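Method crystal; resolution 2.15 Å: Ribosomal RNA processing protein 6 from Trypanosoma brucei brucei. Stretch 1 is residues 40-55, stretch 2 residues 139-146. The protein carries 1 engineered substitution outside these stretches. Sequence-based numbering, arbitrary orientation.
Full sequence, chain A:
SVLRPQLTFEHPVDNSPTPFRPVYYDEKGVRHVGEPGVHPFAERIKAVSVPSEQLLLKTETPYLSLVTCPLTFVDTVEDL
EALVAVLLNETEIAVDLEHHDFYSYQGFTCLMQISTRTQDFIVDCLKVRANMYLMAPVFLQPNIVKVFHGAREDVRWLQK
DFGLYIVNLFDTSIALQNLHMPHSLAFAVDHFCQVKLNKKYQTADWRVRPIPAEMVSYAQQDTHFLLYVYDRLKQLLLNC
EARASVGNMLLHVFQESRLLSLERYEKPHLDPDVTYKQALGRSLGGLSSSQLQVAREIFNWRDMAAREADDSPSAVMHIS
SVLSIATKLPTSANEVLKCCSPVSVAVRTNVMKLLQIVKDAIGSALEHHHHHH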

# COMPACT_ATOMS: atom_id res chain seq x y z
N PRO A 40 -12.95 12.07 -3.28
CA PRO A 40 -13.21 13.52 -3.22
C PRO A 40 -12.62 14.35 -4.35
O PRO A 40 -13.02 15.50 -4.52
CB PRO A 40 -12.67 13.92 -1.85
CG PRO A 40 -11.65 12.92 -1.53
CD PRO A 40 -12.09 11.63 -2.15
N PHE A 41 -11.71 13.79 -5.13
CA PHE A 41 -11.17 14.52 -6.28
C PHE A 41 -11.67 13.94 -7.63
O PHE A 41 -11.11 14.26 -8.66
CB PHE A 41 -9.64 14.61 -6.20
CG PHE A 41 -9.22 15.58 -5.13
CD1 PHE A 41 -9.29 16.95 -5.33
CD2 PHE A 41 -8.80 15.12 -3.88
CE1 PHE A 41 -8.95 17.85 -4.31
CE2 PHE A 41 -8.42 16.01 -2.88
CZ PHE A 41 -8.52 17.37 -3.09
N ALA A 42 -12.74 13.12 -7.61
CA ALA A 42 -13.26 12.49 -8.84
C ALA A 42 -13.61 13.49 -9.94
O ALA A 42 -13.18 13.31 -11.07
CB ALA A 42 -14.45 11.57 -8.54
N GLU A 43 -14.31 14.57 -9.59
CA GLU A 43 -14.71 15.63 -10.53
C GLU A 43 -13.50 16.39 -11.09
O GLU A 43 -13.45 16.65 -12.28
CB GLU A 43 -15.71 16.61 -9.87
CG GLU A 43 -16.95 15.94 -9.31
CD GLU A 43 -16.90 15.53 -7.84
OE1 GLU A 43 -15.78 15.33 -7.29
OE2 GLU A 43 -17.99 15.37 -7.25
N ARG A 44 -12.50 16.70 -10.24
CA ARG A 44 -11.29 17.38 -10.72
C ARG A 44 -10.46 16.50 -11.68
O ARG A 44 -10.05 17.00 -12.73
CB ARG A 44 -10.44 17.88 -9.55
CG ARG A 44 -9.47 18.97 -9.96
CD ARG A 44 -8.66 19.48 -8.79
NE ARG A 44 -9.45 20.26 -7.83
CZ ARG A 44 -8.96 20.71 -6.68
NH1 ARG A 44 -7.69 20.49 -6.36
NH2 ARG A 44 -9.73 21.40 -5.85
N ILE A 45 -10.24 15.21 -11.34
CA ILE A 45 -9.48 14.28 -12.19
C ILE A 45 -10.19 14.05 -13.55
O ILE A 45 -9.53 14.02 -14.60
CB ILE A 45 -9.15 12.95 -11.44
CG1 ILE A 45 -8.28 13.21 -10.16
CG2 ILE A 45 -8.52 11.91 -12.37
CD1 ILE A 45 -8.05 11.96 -9.23
N LYS A 46 -11.51 13.89 -13.54
CA LYS A 46 -12.27 13.69 -14.78
C LYS A 46 -12.32 14.96 -15.65
O LYS A 46 -12.55 14.86 -16.84
CB LYS A 46 -13.69 13.15 -14.50
CG LYS A 46 -13.69 11.74 -13.91
CD LYS A 46 -14.98 11.43 -13.24
CE LYS A 46 -14.96 10.04 -12.63
NZ LYS A 46 -16.22 9.76 -11.89
N ALA A 47 -12.12 16.15 -15.06
CA ALA A 47 -12.11 17.44 -15.77
C ALA A 47 -10.67 17.91 -16.13
O ALA A 47 -10.52 19.02 -16.63
CB ALA A 47 -12.79 18.50 -14.92
N VAL A 48 -9.63 17.10 -15.85
CA VAL A 48 -8.23 17.53 -16.05
C VAL A 48 -7.61 16.94 -17.31
O VAL A 48 -7.80 15.76 -17.61
CB VAL A 48 -7.38 17.26 -14.76
CG1 VAL A 48 -6.23 16.27 -14.98
CG2 VAL A 48 -6.87 18.56 -14.16
N SER A 49 -6.84 17.77 -18.03
CA SER A 49 -6.15 17.37 -19.26
C SER A 49 -4.71 17.00 -18.95
O SER A 49 -4.14 17.45 -17.96
CB SER A 49 -6.14 18.52 -20.26
OG SER A 49 -7.40 19.14 -20.39
N VAL A 50 -4.10 16.22 -19.85
CA VAL A 50 -2.68 15.87 -19.77
C VAL A 50 -1.92 17.14 -20.26
O VAL A 50 -2.35 17.73 -21.27
CB VAL A 50 -2.35 14.66 -20.70
CG1 VAL A 50 -0.89 14.25 -20.56
CG2 VAL A 50 -3.28 13.47 -20.45
N PRO A 51 -0.82 17.59 -19.59
CA PRO A 51 -0.08 18.77 -20.11
C PRO A 51 0.46 18.48 -21.51
O PRO A 51 1.16 17.49 -21.70
CB PRO A 51 1.04 18.98 -19.07
CG PRO A 51 0.63 18.16 -17.86
CD PRO A 51 -0.17 17.02 -18.39
N SER A 52 0.08 19.31 -22.50
CA SER A 52 0.44 19.15 -23.92
C SER A 52 1.94 18.89 -24.19
O SER A 52 2.24 18.09 -25.08
CB SER A 52 -0.07 20.34 -24.74
OG SER A 52 0.57 21.55 -24.37
N GLU A 53 2.86 19.49 -23.39
CA GLU A 53 4.31 19.26 -23.52
C GLU A 53 4.67 17.79 -23.24
O GLU A 53 5.63 17.28 -23.81
CB GLU A 53 5.10 20.18 -22.58
CG GLU A 53 5.19 21.64 -23.02
CD GLU A 53 6.03 21.93 -24.26
OE1 GLU A 53 7.24 21.62 -24.26
OE2 GLU A 53 5.47 22.52 -25.21
N GLN A 54 3.88 17.10 -22.40
CA GLN A 54 4.12 15.69 -22.07
C GLN A 54 3.76 14.75 -23.22
O GLN A 54 4.24 13.62 -23.23
CB GLN A 54 3.39 15.27 -20.77
CG GLN A 54 3.86 16.02 -19.52
CD GLN A 54 5.25 15.65 -19.05
OE1 GLN A 54 5.86 14.69 -19.51
NE2 GLN A 54 5.76 16.39 -18.10
N LEU A 55 2.94 15.21 -24.18
CA LEU A 55 2.47 14.40 -25.32
C LEU A 55 3.31 14.55 -26.60
O LEU A 55 2.99 13.91 -27.60
CB LEU A 55 0.98 14.67 -25.59
CG LEU A 55 0.11 14.53 -24.34
CD1 LEU A 55 -1.08 15.46 -24.37
CD2 LEU A 55 -0.25 13.07 -24.04
N PHE A 139 0.79 16.61 -5.36
CA PHE A 139 -0.02 15.54 -5.92
C PHE A 139 -1.25 16.02 -6.71
O PHE A 139 -1.64 15.35 -7.66
CB PHE A 139 -0.43 14.51 -4.85
CG PHE A 139 0.70 13.63 -4.38
CD1 PHE A 139 1.20 12.62 -5.19
CD2 PHE A 139 1.26 13.80 -3.12
CE1 PHE A 139 2.27 11.80 -4.75
CE2 PHE A 139 2.32 12.98 -2.68
CZ PHE A 139 2.80 11.97 -3.50
N LEU A 140 -1.83 17.18 -6.33
CA LEU A 140 -3.00 17.79 -6.98
C LEU A 140 -2.66 18.68 -8.16
O LEU A 140 -3.56 19.04 -8.91
CB LEU A 140 -3.86 18.59 -5.96
CG LEU A 140 -4.56 17.78 -4.83
CD1 LEU A 140 -5.38 18.72 -3.92
CD2 LEU A 140 -5.47 16.70 -5.40
N GLN A 141 -1.37 19.06 -8.32
CA GLN A 141 -0.90 19.96 -9.38
C GLN A 141 -1.00 19.29 -10.74
O GLN A 141 -0.24 18.37 -11.01
CB GLN A 141 0.53 20.46 -9.05
CG GLN A 141 1.19 21.49 -9.99
CD GLN A 141 0.36 22.62 -10.51
OE1 GLN A 141 0.11 23.62 -9.84
NE2 GLN A 141 0.03 22.54 -11.77
N PRO A 142 -1.94 19.75 -11.62
CA PRO A 142 -2.07 19.13 -12.94
C PRO A 142 -0.87 19.28 -13.87
O PRO A 142 -0.74 18.51 -14.80
CB PRO A 142 -3.33 19.80 -13.52
CG PRO A 142 -3.43 21.08 -12.82
CD PRO A 142 -2.90 20.86 -11.45
N ASN A 143 -0.02 20.30 -13.65
CA ASN A 143 1.13 20.51 -14.54
C ASN A 143 2.34 19.68 -14.14
O ASN A 143 3.38 19.76 -14.78
CB ASN A 143 1.46 22.00 -14.67
CG ASN A 143 2.33 22.30 -15.87
OD1 ASN A 143 2.04 21.91 -17.00
ND2 ASN A 143 3.47 22.95 -15.62
N ILE A 144 2.21 18.89 -13.09
CA ILE A 144 3.29 18.03 -12.64
C ILE A 144 2.82 16.63 -12.85
O ILE A 144 1.82 16.23 -12.26
CB ILE A 144 3.72 18.25 -11.14
CG1 ILE A 144 4.11 19.74 -10.87
CG2 ILE A 144 4.85 17.25 -10.71
CD1 ILE A 144 4.46 20.10 -9.42
N VAL A 145 3.54 15.87 -13.70
CA VAL A 145 3.20 14.45 -13.89
C VAL A 145 3.83 13.64 -12.75
O VAL A 145 5.03 13.79 -12.48
CB VAL A 145 3.60 13.91 -15.30
CG1 VAL A 145 3.47 12.38 -15.37
CG2 VAL A 145 2.76 14.57 -16.38
N LYS A 146 3.03 12.78 -12.08
CA LYS A 146 3.53 11.88 -11.03
C LYS A 146 3.63 10.50 -11.65
O LYS A 146 2.63 9.89 -11.99
CB LYS A 146 2.59 11.83 -9.81
CG LYS A 146 2.75 12.96 -8.76
CD LYS A 146 2.38 14.36 -9.26
CE LYS A 146 0.91 14.49 -9.60
NZ LYS A 146 0.49 15.90 -9.85
O HOH W 1 4.27 18.51 -17.04

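Stretch 1 opens with a short helix, residues 42 to 46, and Phe41 occupies its N-cap position. Ile45 N donates to Phe41 O at 3.0 Å and Lys46 N to Ala42 O at 3.0 Å, in the helical pattern. The chain then runs on as loop from Ala47 to Pro51. A 3-10 segment follows at residues 52 to 54. Gln54 N donates to Pro51 O at 2.8 Å, so the carbonyl of Pro51 is tied to Gln54, at the far end of this segment.

Stretch 2 begins in a helix that starts earlier in the chain. It passes through a type I beta turn from Gln141 to Ile144 and enters a strand at Val145. Ile144 N donates to Gln141 O at 3.3 Å, which closes the turn. Pro142 and Asn143 are the two central residues of the turn.

The two backbones draw closer along the contact. The CA atoms of Phe41 and Leu140 are 8.8 Å apart, those of Val48 and Pro142 7.1 Å, and those of Pro51 and Asn143 6.0 Å. The wide end leaves room for large side chains. No direct hydrogen bond joins the two stretches, and the direct contacts are mostly apolar packing. Together the stretches bury 400 Å².

At the wide end, Leu140 packs on Phe41. Leu140 CD2 lies 3.6 Å from the centroid of the Phe41 ring and 4° off the ring normal. This is a CH-pi contact, with the methyl almost centred over one face. The other methyl also touches the ring: Leu140 CD1 is 3.5 Å from Phe41 CZ. Arg44, one turn along the helix from Phe41, reaches the same leucine, with its NH1 3.8 Å from Leu140 CD1. The guanidinium meets this methyl obliquely. Its NH1 is hydrogen-bonded elsewhere in the structure.

In the middle, Val48 points toward the turn. Its CG2 packs against Pro142 CB at 3.8 Å.

Pro51 sits where the backbones are near. Its CG lies 3.4 Å from Pro142 O, and its CB is 3.7 Å from Asn143 OD1. The CA-to-CB bond of Asn143 points away from stretch 1, but the end of its side chain comes nearer, which allows the second contact. Pro51 also reaches the strand, with CD 4.3 Å from Val145 CG2.

Gln54 combines apolar and polar contacts. Its CG packs on Val145 CG2 at 3.6 Å. Its amide is linked to the turn through water 1. Gln54 NE2 donates to the water at 2.8 Å, and the water donates to Asn143 O at 2.7 Å. This bridge supplies a polar link between the stretches.

Lys146 takes no part in the contact but braces stretch 2 from within. Its NZ donates to Ile144 O at 2.8 Å and, weakly, to Phe139 O at 3.1 Å. The side chain thus connects Phe139, in the helix, to the residue that closes the turn.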